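Local coordinates for protein 3-dehydroquinate dehydratase (Zymomonas mobilis subsp. mobilis, PDB 6SMF) that probably catalyses the trans-dehydration of 3-dehydroquinate to 3-dehydroshikimate through an enolate intermediate, a step of the shikimate pathway to chorismate and the aromatic amino acids, at residues Lys76-Asn81 with Ile99-Ile104. Residues are numbered along the deposited sequence; the frame is centred on the assembly and turned at random.
Sequences KAVILN and ITVPVI
Val101 carries its CG1 anti to the backbone N (chi1 179°), and that methyl comes to lie 3.6 Å from CA of Ala77, against the backbone of 76-81. Val78 has the same first torsion, which puts its CG2 beside its own N; there CG2 meets CG1 of Val101, the two side chains crossing at about a right angle. A third valine repeats the choice: in Val103, CG1 anti to N packs against CB of Leu80 at 3.8 Å, while CG2 faces CB of Val78. Val78 and Val103 thus lie on one face of the sheet, with Leu67 and Ala70 of helix 60-72 packing on Val78. Ile79 and Ile104 stand on the other face, packed against helix 136-147, both on Ala142 and Ile104 also on Ala146, and Phe134 of a neighbouring subunit also packs on Ile104.

The backbones are joined by a parallel ladder. Val78 N donates to Pro102 O (3.0 Å), Ile104 N to Val78 O (2.8 Å) and Leu80 N to Ile104 O (2.8 Å), each close to straight. Each of the three carbonyls also receives a weaker CA-H approach: Val103 CA lies 3.3 Å from Val78 O, Ile79 CA meets Ile104 O and Ala77 CA meets Pro102 O. Where the ladder begins, the ring of Pro102 lays CD against Lys76 O.

At the C-terminal end of strand 77-81, Asn81, predicted to bind substrate, hydrogen-bonds through ND2 to Tyr139 OH and to a citrate probably from the crystallisation liquor. Strand 77-81, helix 90-98 and strand 103-107 form a beta-alpha-beta crossover in the parallel five-stranded sheet of the flavodoxin-like type II dehydroquinase fold.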
ATOM      1  N   LYS A  76      17.388  36.986   8.875  1.00 89.63           N
ATOM      2  CA  LYS A  76      16.815  36.641  10.199  1.00 93.74           C
ATOM      3  C   LYS A  76      15.864  35.449  10.055  1.00 89.62           C
ATOM      4  O   LYS A  76      15.772  34.662  11.022  1.00 87.88           O
ATOM      5  CB  LYS A  76      16.020  37.802  10.786  1.00 96.07           C
ATOM      6  CG  LYS A  76      15.558  37.518  12.203  1.00 98.13           C
ATOM      7  CD  LYS A  76      14.820  38.630  12.844  1.00102.33           C
ATOM      8  CE  LYS A  76      15.206  38.859  14.299  1.00113.10           C
ATOM      9  NZ  LYS A  76      14.539  37.879  15.180  1.00113.24           N
ATOM     10  N   ALA A  77      15.152  35.381   8.924  1.00 85.86           N
ATOM     11  CA  ALA A  77      14.110  34.351   8.643  1.00 82.43           C
ATOM     12  C   ALA A  77      13.798  34.248   7.145  1.00 79.01           C
ATOM     13  O   ALA A  77      14.166  35.161   6.375  1.00 78.34           O
ATOM     14  CB  ALA A  77      12.860  34.666   9.416  1.00 80.33           C
ATOM     15  N   VAL A  78      13.210  33.123   6.737  1.00 79.37           N
ATOM     16  CA  VAL A  78      12.588  32.925   5.393  1.00 75.49           C
ATOM     17  C   VAL A  78      11.128  32.536   5.602  1.00 73.45           C
ATOM     18  O   VAL A  78      10.822  31.637   6.402  1.00 73.31           O
ATOM     19  CB  VAL A  78      13.294  31.861   4.547  1.00 77.59           C
ATOM     20  CG1 VAL A  78      12.592  31.642   3.215  1.00 78.97           C
ATOM     21  CG2 VAL A  78      14.746  32.218   4.326  1.00 83.67           C
ATOM     22  N   ILE A  79      10.253  33.239   4.912  1.00 73.28           N
ATOM     23  CA  ILE A  79       8.831  32.858   4.788  1.00 70.52           C
ATOM     24  C   ILE A  79       8.749  32.223   3.410  1.00 71.38           C
ATOM     25  O   ILE A  79       9.169  32.886   2.451  1.00 71.14           O
ATOM     26  CB  ILE A  79       7.942  34.091   4.944  1.00 73.53           C
ATOM     27  CG1 ILE A  79       8.032  34.693   6.357  1.00 77.33           C
ATOM     28  CG2 ILE A  79       6.527  33.762   4.545  1.00 73.22           C
ATOM     29  CD1 ILE A  79       7.477  36.139   6.473  1.00 80.21           C
ATOM     30  N   LEU A  80       8.334  30.958   3.342  1.00 69.50           N
ATOM     31  CA  LEU A  80       8.404  30.153   2.100  1.00 67.19           C
ATOM     32  C   LEU A  80       7.028  29.583   1.788  1.00 64.15           C
ATOM     33  O   LEU A  80       6.476  28.867   2.619  1.00 60.18           O
ATOM     34  CB  LEU A  80       9.424  29.023   2.273  1.00 65.61           C
ATOM     35  CG  LEU A  80       9.530  28.077   1.085  1.00 62.36           C
ATOM     36  CD1 LEU A  80       9.902  28.846  -0.190  1.00 64.09           C
ATOM     37  CD2 LEU A  80      10.536  26.968   1.395  1.00 65.83           C
ATOM     38  N   ASN A  81       6.501  29.958   0.632  1.00 67.44           N
ATOM     39  CA  ASN A  81       5.329  29.333  -0.015  1.00 64.00           C
ATOM     40  C   ASN A  81       5.854  28.669  -1.289  1.00 64.39           C
ATOM     41  O   ASN A  81       5.965  29.343  -2.302  1.00 69.83           O
ATOM     42  CB  ASN A  81       4.237  30.373  -0.264  1.00 65.42           C
ATOM     43  CG  ASN A  81       2.995  29.685  -0.744  1.00 65.43           C
ATOM     44  OD1 ASN A  81       3.101  28.539  -1.153  1.00 65.53           O
ATOM     45  ND2 ASN A  81       1.850  30.350  -0.700  1.00 64.88           N
ATOM     46  N   ILE A  99      20.532  24.839   5.949  1.00 73.25           N
ATOM     47  CA  ILE A  99      20.702  26.259   6.389  1.00 78.79           C
ATOM     48  C   ILE A  99      20.246  26.403   7.841  1.00 80.31           C
ATOM     49  O   ILE A  99      19.417  25.609   8.275  1.00 82.56           O
ATOM     50  CB  ILE A  99      19.967  27.239   5.465  1.00 75.00           C
ATOM     51  CG1 ILE A  99      18.445  27.190   5.658  1.00 74.81           C
ATOM     52  CG2 ILE A  99      20.398  26.991   4.038  1.00 74.83           C
ATOM     53  CD1 ILE A  99      17.677  28.206   4.842  1.00 74.68           C
ATOM     54  N   THR A 100      20.810  27.378   8.547  1.00 84.07           N
ATOM     55  CA  THR A 100      20.547  27.682   9.978  1.00 88.95           C
ATOM     56  C   THR A 100      19.450  28.730  10.149  1.00 87.56           C
ATOM     57  O   THR A 100      18.988  28.899  11.269  1.00 87.04           O
ATOM     58  CB  THR A 100      21.749  28.322  10.674  1.00 94.84           C
ATOM     59  OG1 THR A 100      22.925  27.703  10.158  1.00 90.79           O
ATOM     60  CG2 THR A 100      21.633  28.163  12.174  1.00 99.27           C
ATOM     61  N   VAL A 101      19.137  29.479   9.097  1.00 87.05           N
ATOM     62  CA  VAL A 101      18.041  30.487   9.079  1.00 83.42           C
ATOM     63  C   VAL A 101      16.721  29.747   9.272  1.00 80.49           C
ATOM     64  O   VAL A 101      16.402  28.880   8.459  1.00 74.70           O
ATOM     65  CB  VAL A 101      18.023  31.259   7.748  1.00 83.30           C
ATOM     66  CG1 VAL A 101      16.895  32.282   7.702  1.00 80.82           C
ATOM     67  CG2 VAL A 101      19.367  31.903   7.466  1.00 88.57           C
ATOM     68  N   PRO A 102      15.886  30.115  10.273  1.00 79.44           N
ATOM     69  CA  PRO A 102      14.550  29.541  10.402  1.00 75.31           C
ATOM     70  C   PRO A 102      13.674  29.797   9.167  1.00 72.74           C
ATOM     71  O   PRO A 102      13.726  30.872   8.613  1.00 71.72           O
ATOM     72  CB  PRO A 102      13.895  30.214  11.604  1.00 78.11           C
ATOM     73  CG  PRO A 102      14.967  31.125  12.223  1.00 84.31           C
ATOM     74  CD  PRO A 102      16.146  31.163  11.272  1.00 83.74           C
ATOM     75  N   VAL A 103      12.904  28.780   8.778  1.00 69.97           N
ATOM     76  CA  VAL A 103      11.925  28.836   7.664  1.00 69.62           C
ATOM     77  C   VAL A 103      10.512  28.651   8.237  1.00 70.17           C
ATOM     78  O   VAL A 103      10.273  27.715   9.036  1.00 69.76           O
ATOM     79  CB  VAL A 103      12.251  27.788   6.598  1.00 68.73           C
ATOM     80  CG1 VAL A 103      11.258  27.849   5.440  1.00 70.27           C
ATOM     81  CG2 VAL A 103      13.672  27.930   6.108  1.00 70.48           C
ATOM     82  N   ILE A 104       9.621  29.561   7.866  1.00 71.16           N
ATOM     83  CA  ILE A 104       8.160  29.456   8.119  1.00 72.39           C
ATOM     84  C   ILE A 104       7.449  29.096   6.807  1.00 72.40           C
ATOM     85  O   ILE A 104       7.590  29.851   5.795  1.00 71.14           O
ATOM     86  CB  ILE A 104       7.643  30.764   8.707  1.00 72.50           C
ATOM     87  CG1 ILE A 104       8.328  31.053  10.032  1.00 75.39           C
ATOM     88  CG2 ILE A 104       6.135  30.706   8.849  1.00 73.90           C
ATOM     89  CD1 ILE A 104       8.129  32.471  10.486  1.00 80.44           C
TER